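Local coordinates for amino acid ABC superfamily ATP binding cassette transporter, binding protein (Streptococcus pneumoniae, PDB 4H5G), which probably captures L-arginine outside the cell and delivers it to the membrane part of an amino acid ABC transporter, at residues P20-A23 with P24-Q28; M170-P173 with V174-Y178. One frame throughout, in Å; residues are numbered along the deposited sequence.

Contact 1: residues P20-A23 with P24-Q28. With ARG (arginine), chain L.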
loop_
_atom_site.group_PDB
_atom_site.type_symbol
_atom_site.label_atom_id
_atom_site.label_comp_id
_atom_site.label_asym_id
_atom_site.label_seq_id
_atom_site.Cartn_x
_atom_site.Cartn_y
_atom_site.Cartn_z
ATOM N N PRO A 20 0.871 0.062 -8.399
ATOM C CA PRO A 20 2.301 -0.254 -8.257
ATOM C C PRO A 20 3.215 0.967 -8.143
ATOM O O PRO A 20 4.123 1.133 -8.961
ATOM C CB PRO A 20 2.603 -1.045 -9.532
ATOM C CG PRO A 20 1.666 -0.465 -10.536
ATOM C CD PRO A 20 0.404 -0.106 -9.786
ATOM N N ASP A 21 2.983 1.794 -7.124
ATOM C CA ASP A 21 3.819 2.973 -6.853
ATOM C C ASP A 21 4.280 2.963 -5.403
ATOM O O ASP A 21 4.459 4.013 -4.793
ATOM C CB ASP A 21 3.037 4.273 -7.127
ATOM C CG ASP A 21 1.787 4.414 -6.241
ATOM O OD1 ASP A 21 1.393 3.416 -5.623
ATOM O OD2 ASP A 21 1.194 5.519 -6.191
ATOM N N TYR A 22 4.505 1.777 -4.852
ATOM C CA TYR A 22 4.547 1.654 -3.393
ATOM C C TYR A 22 5.468 0.521 -2.931
ATOM O O TYR A 22 5.040 -0.368 -2.208
ATOM C CB TYR A 22 3.103 1.423 -2.885
ATOM C CG TYR A 22 2.716 2.190 -1.617
ATOM C CD1 TYR A 22 2.918 3.562 -1.521
ATOM C CD2 TYR A 22 2.121 1.543 -0.537
ATOM C CE1 TYR A 22 2.548 4.282 -0.370
ATOM C CE2 TYR A 22 1.757 2.246 0.622
ATOM C CZ TYR A 22 1.973 3.611 0.687
ATOM O OH TYR A 22 1.613 4.320 1.819
ATOM N N ALA A 23 6.728 0.551 -3.358
ATOM C CA ALA A 23 7.718 -0.429 -2.899
ATOM C C ALA A 23 7.880 -0.318 -1.383
ATOM O O ALA A 23 8.044 0.783 -0.859
ATOM C CB ALA A 23 9.050 -0.176 -3.579
ATOM N N PRO A 24 7.925 -1.451 -0.666
ATOM C CA PRO A 24 8.061 -2.840 -1.124
ATOM C C PRO A 24 6.761 -3.617 -1.314
ATOM O O PRO A 24 6.828 -4.817 -1.585
ATOM C CB PRO A 24 8.860 -3.482 0.020
ATOM C CG PRO A 24 8.308 -2.782 1.220
ATOM C CD PRO A 24 8.105 -1.348 0.795
ATOM N N PHE A 25 5.610 -2.966 -1.178
ATOM C CA PHE A 25 4.325 -3.662 -1.305
ATOM C C PHE A 25 4.025 -4.043 -2.753
ATOM O O PHE A 25 3.741 -5.196 -3.063
ATOM C CB PHE A 25 3.186 -2.792 -0.758
ATOM C CG PHE A 25 3.226 -2.603 0.735
ATOM C CD1 PHE A 25 2.772 -3.601 1.583
ATOM C CD2 PHE A 25 3.700 -1.429 1.288
ATOM C CE1 PHE A 25 2.807 -3.431 2.953
ATOM C CE2 PHE A 25 3.729 -1.255 2.654
ATOM C CZ PHE A 25 3.278 -2.256 3.487
ATOM N N GLU A 26 4.064 -3.049 -3.631
ATOM C CA GLU A 26 3.947 -3.287 -5.078
ATOM C C GLU A 26 4.635 -2.164 -5.841
ATOM O O GLU A 26 4.524 -0.986 -5.481
ATOM C CB GLU A 26 2.485 -3.395 -5.524
ATOM C CG GLU A 26 1.584 -2.268 -5.043
ATOM C CD GLU A 26 0.938 -2.594 -3.714
ATOM O OE1 GLU A 26 0.678 -3.796 -3.470
ATOM O OE2 GLU A 26 0.690 -1.668 -2.910
ATOM N N PHE A 27 5.338 -2.535 -6.910
ATOM C CA PHE A 27 6.085 -1.577 -7.704
ATOM C C PHE A 27 6.519 -2.204 -9.013
ATOM O O PHE A 27 6.288 -3.388 -9.240
ATOM C CB PHE A 27 7.305 -1.024 -6.937
ATOM C CG PHE A 27 8.295 -2.073 -6.471
ATOM C CD1 PHE A 27 8.004 -2.893 -5.401
ATOM C CD2 PHE A 27 9.540 -2.199 -7.076
ATOM C CE1 PHE A 27 8.922 -3.834 -4.944
ATOM C CE2 PHE A 27 10.466 -3.143 -6.628
ATOM C CZ PHE A 27 10.158 -3.958 -5.562
ATOM N N GLN A 28 7.141 -1.406 -9.869
ATOM C CA GLN A 28 7.598 -1.895 -11.163
ATOM C C GLN A 28 9.072 -2.200 -11.112
ATOM O O GLN A 28 9.857 -1.400 -10.607
ATOM C CB GLN A 28 7.348 -0.843 -12.240
ATOM C CG GLN A 28 5.931 -0.333 -12.244
ATOM C CD GLN A 28 5.156 -0.798 -13.444
ATOM O OE1 GLN A 28 5.105 -1.992 -13.741
ATOM N NE2 GLN A 28 4.559 0.147 -14.160
HETATM N N ARG L . -2.231 2.297 3.608
HETATM C CA ARG L . -2.780 3.513 2.990
HETATM C C ARG L . -4.258 3.363 2.707
HETATM O O ARG L . -4.809 2.252 2.665
HETATM C CB ARG L . -2.033 3.861 1.694
HETATM C CG ARG L . -1.910 2.710 0.699
HETATM C CD ARG L . -1.354 3.192 -0.649
HETATM N NE ARG L . -1.069 2.068 -1.552
HETATM C CZ ARG L . -0.537 2.180 -2.766
HETATM N NH1 ARG L . -0.309 1.092 -3.500
HETATM N NH2 ARG L . -0.231 3.382 -3.241
HETATM O OXT ARG L . -4.947 4.369 2.520
HETATM O O HOH W 1 6.788 1.666 -9.568
#
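Y22 and E26 face each other as a single antiparallel hydrogen-bonded pair, where the chain doubles back between strands 13-18 and 27-31. Y22 N gives its hydrogen to E26 O at 2.8 Å, close to the line of that carbonyl. E26 N returns a bond to Y22 O at 3.2 Å, but it comes from above the carbonyl plane. F25 N adds a weak bond to the same oxygen. F25 and E26 thus both sit opposite Y22, a classic beta bulge. A cis peptide bond between A23 and P24 lies inside the turn.

Packing is tight on the A23 side. A23 CB lies over one face of the F27 ring, offset toward its rim, a CH-pi contact with CB 3.4 Å from F27 CD1. The F27 ring reaches it because F27 CG stands between the backbone N and the carbonyl carbon (chi1 58°). L232 and A235 of helix 227-235 close in on P24, and A235 also meets F27. The Y22 and F25 rings are nearly parallel but slid apart, so they barely overlap.

The P20 and Q28 end is looser and partly exposed. There a water bridges the two backbones, giving a hydrogen to P20 O at 2.8 Å and taking one from Q28 N.

On the pocket side the guanidinium of the bound arginine lies nearly parallel to the Y22 ring over one face, offset toward the rim, with ligand NE 3.4 Å from Y22 CD2. D21 OD1 accepts from ligand NH2 at 2.9 Å, and E26 OE2 accepts from NH1 at 3.0 Å. D21 OD2 is held by M153 N. An aromatic face and two carboxylates therefore suit a flat cation, consistent with selection for a positively charged side chain.

Contact 2: residues M170-P173 with V174-Y178. With ARG (arginine), chain L.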
loop_
_atom_site.group_PDB
_atom_site.type_symbol
_atom_site.label_atom_id
_atom_site.label_comp_id
_atom_site.label_asym_id
_atom_site.label_seq_id
_atom_site.Cartn_x
_atom_site.Cartn_y
_atom_site.Cartn_z
ATOM N N MET A 170 3.454 8.699 4.372
ATOM C CA MET A 170 3.279 7.401 3.702
ATOM C C MET A 170 3.469 6.250 4.678
ATOM O O MET A 170 3.965 6.444 5.776
ATOM C CB MET A 170 4.280 7.265 2.545
ATOM C CG MET A 170 5.735 7.210 3.027
ATOM S SD MET A 170 6.929 7.117 1.672
ATOM C CE MET A 170 6.712 8.709 0.894
ATOM N N ASP A 171 3.086 5.042 4.278
ATOM C CA ASP A 171 3.337 3.881 5.134
ATOM C C ASP A 171 4.832 3.732 5.395
ATOM O O ASP A 171 5.636 3.908 4.492
ATOM C CB ASP A 171 2.760 2.608 4.503
ATOM C CG ASP A 171 1.249 2.553 4.619
ATOM O OD1 ASP A 171 0.765 2.158 5.697
ATOM O OD2 ASP A 171 0.549 2.944 3.657
ATOM N N GLU A 172 5.202 3.431 6.638
ATOM C CA GLU A 172 6.629 3.369 7.008
ATOM C C GLU A 172 7.546 2.491 6.115
ATOM O O GLU A 172 8.649 2.924 5.759
ATOM C CB GLU A 172 6.810 3.007 8.496
ATOM C CG GLU A 172 8.273 2.757 8.863
ATOM C CD GLU A 172 8.531 2.796 10.353
ATOM O OE1 GLU A 172 8.379 1.748 11.013
ATOM O OE2 GLU A 172 8.895 3.875 10.867
ATOM N N PRO A 173 7.103 1.267 5.745
ATOM C CA PRO A 173 7.993 0.446 4.908
ATOM C C PRO A 173 8.351 1.109 3.576
ATOM O O PRO A 173 9.449 0.908 3.037
ATOM C CB PRO A 173 7.173 -0.825 4.674
ATOM C CG PRO A 173 6.283 -0.915 5.878
ATOM C CD PRO A 173 5.905 0.514 6.173
ATOM N N VAL A 174 7.427 1.913 3.064
ATOM C CA VAL A 174 7.648 2.631 1.808
ATOM C C VAL A 174 8.654 3.765 2.003
ATOM O O VAL A 174 9.524 3.983 1.161
ATOM C CB VAL A 174 6.306 3.171 1.235
ATOM C CG1 VAL A 174 6.546 3.916 -0.074
ATOM C CG2 VAL A 174 5.330 2.016 0.996
ATOM N N ALA A 175 8.533 4.481 3.119
ATOM C CA ALA A 175 9.505 5.544 3.432
ATOM C C ALA A 175 10.885 4.952 3.645
ATOM O O ALA A 175 11.874 5.479 3.150
ATOM C CB ALA A 175 9.069 6.338 4.644
ATOM N N LEU A 176 10.947 3.843 4.375
ATOM C CA LEU A 176 12.233 3.183 4.631
ATOM C C LEU A 176 12.898 2.770 3.327
ATOM O O LEU A 176 14.116 2.892 3.167
ATOM C CB LEU A 176 12.031 1.953 5.515
ATOM C CG LEU A 176 11.745 2.216 6.988
ATOM C CD1 LEU A 176 11.353 0.917 7.691
ATOM C CD2 LEU A 176 12.955 2.858 7.665
ATOM N N SER A 177 12.091 2.284 2.388
ATOM C CA SER A 177 12.610 1.852 1.091
ATOM C C SER A 177 13.158 3.030 0.290
ATOM O O SER A 177 14.260 2.950 -0.257
ATOM C CB SER A 177 11.523 1.119 0.300
ATOM O OG SER A 177 12.003 0.746 -0.977
ATOM N N TYR A 178 12.397 4.123 0.223
ATOM C CA TYR A 178 12.883 5.324 -0.468
ATOM C C TYR A 178 14.188 5.794 0.145
ATOM O O TYR A 178 15.124 6.162 -0.566
ATOM C CB TYR A 178 11.860 6.460 -0.385
ATOM C CG TYR A 178 10.765 6.375 -1.429
ATOM C CD1 TYR A 178 11.065 6.418 -2.785
ATOM C CD2 TYR A 178 9.433 6.276 -1.057
ATOM C CE1 TYR A 178 10.061 6.354 -3.745
ATOM C CE2 TYR A 178 8.420 6.209 -2.010
ATOM C CZ TYR A 178 8.748 6.249 -3.351
ATOM O OH TYR A 178 7.741 6.186 -4.291
HETATM N N ARG L . -2.231 2.297 3.608
HETATM C CA ARG L . -2.780 3.513 2.990
HETATM C C ARG L . -4.258 3.363 2.707
HETATM O O ARG L . -4.809 2.252 2.665
HETATM C CB ARG L . -2.033 3.861 1.694
HETATM C CG ARG L . -1.910 2.710 0.699
HETATM C CD ARG L . -1.354 3.192 -0.649
HETATM N NE ARG L . -1.069 2.068 -1.552
HETATM C CZ ARG L . -0.537 2.180 -2.766
HETATM N NH1 ARG L . -0.309 1.092 -3.500
HETATM N NH2 ARG L . -0.231 3.382 -3.241
HETATM O OXT ARG L . -4.947 4.369 2.520
#
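M170 CG stands between its own backbone N and carbonyl carbon (chi1 66°), and a bend at chi3 turns the methyl group toward Y178. These torsions lay the sulfur against the first turn of helix 172-181. M170 SD packs 3.7 Å from V174 CG1 and equally near A175 CB. It also meets the Y178 ring at its edge, near the ring plane, 3.8 Å from CD2, a Met-aromatic contact. M153 and V157 of helix 153-162 pack on both M170 and Y178.

The E172 and L176 side chains cross at an angle, with E172 CG 3.8 Å from L176 CD1, on a more exposed side. L176 N bonds to E172 O at 2.8 Å, almost straight at 169°. D171 O takes A175 N at 3.3 Å and a weaker bond from V174 N.

D171 holds the N-cap position, yet its carboxylate makes no capping bond. The carboxylate faces the ligand: D171 OD2 accepts from the amino N of the bound arginine at 2.9 Å and also meets Y22 OH, while N101 holds OD1. Such a strand-to-helix junction carrying an aspartate for the ligand amino group is characteristic of amino-acid-binding proteins with the periplasmic binding protein type II fold.

How the contacts relate
Contact 1 and contact 2 follow each other along the chain, with centres about 10 Å apart, and they meet at the bound arginine. Contact 1 handles the guanidinium end of the ligand and contact 2 its amino group. Their direct tie is polar: Y22 OH and D171 OD2 are 2.5 Å apart, a probable hydrogen bond, which probably helps to position D171. Beside it the two pack closely. V174 CG2 lies 3.6 Å from Y22 CD2, and P24 CD lies 3.5 Å from P173 O. The pocket is completed by other residues, among them G81, S83, R88 and V133, which also bond to the arginine.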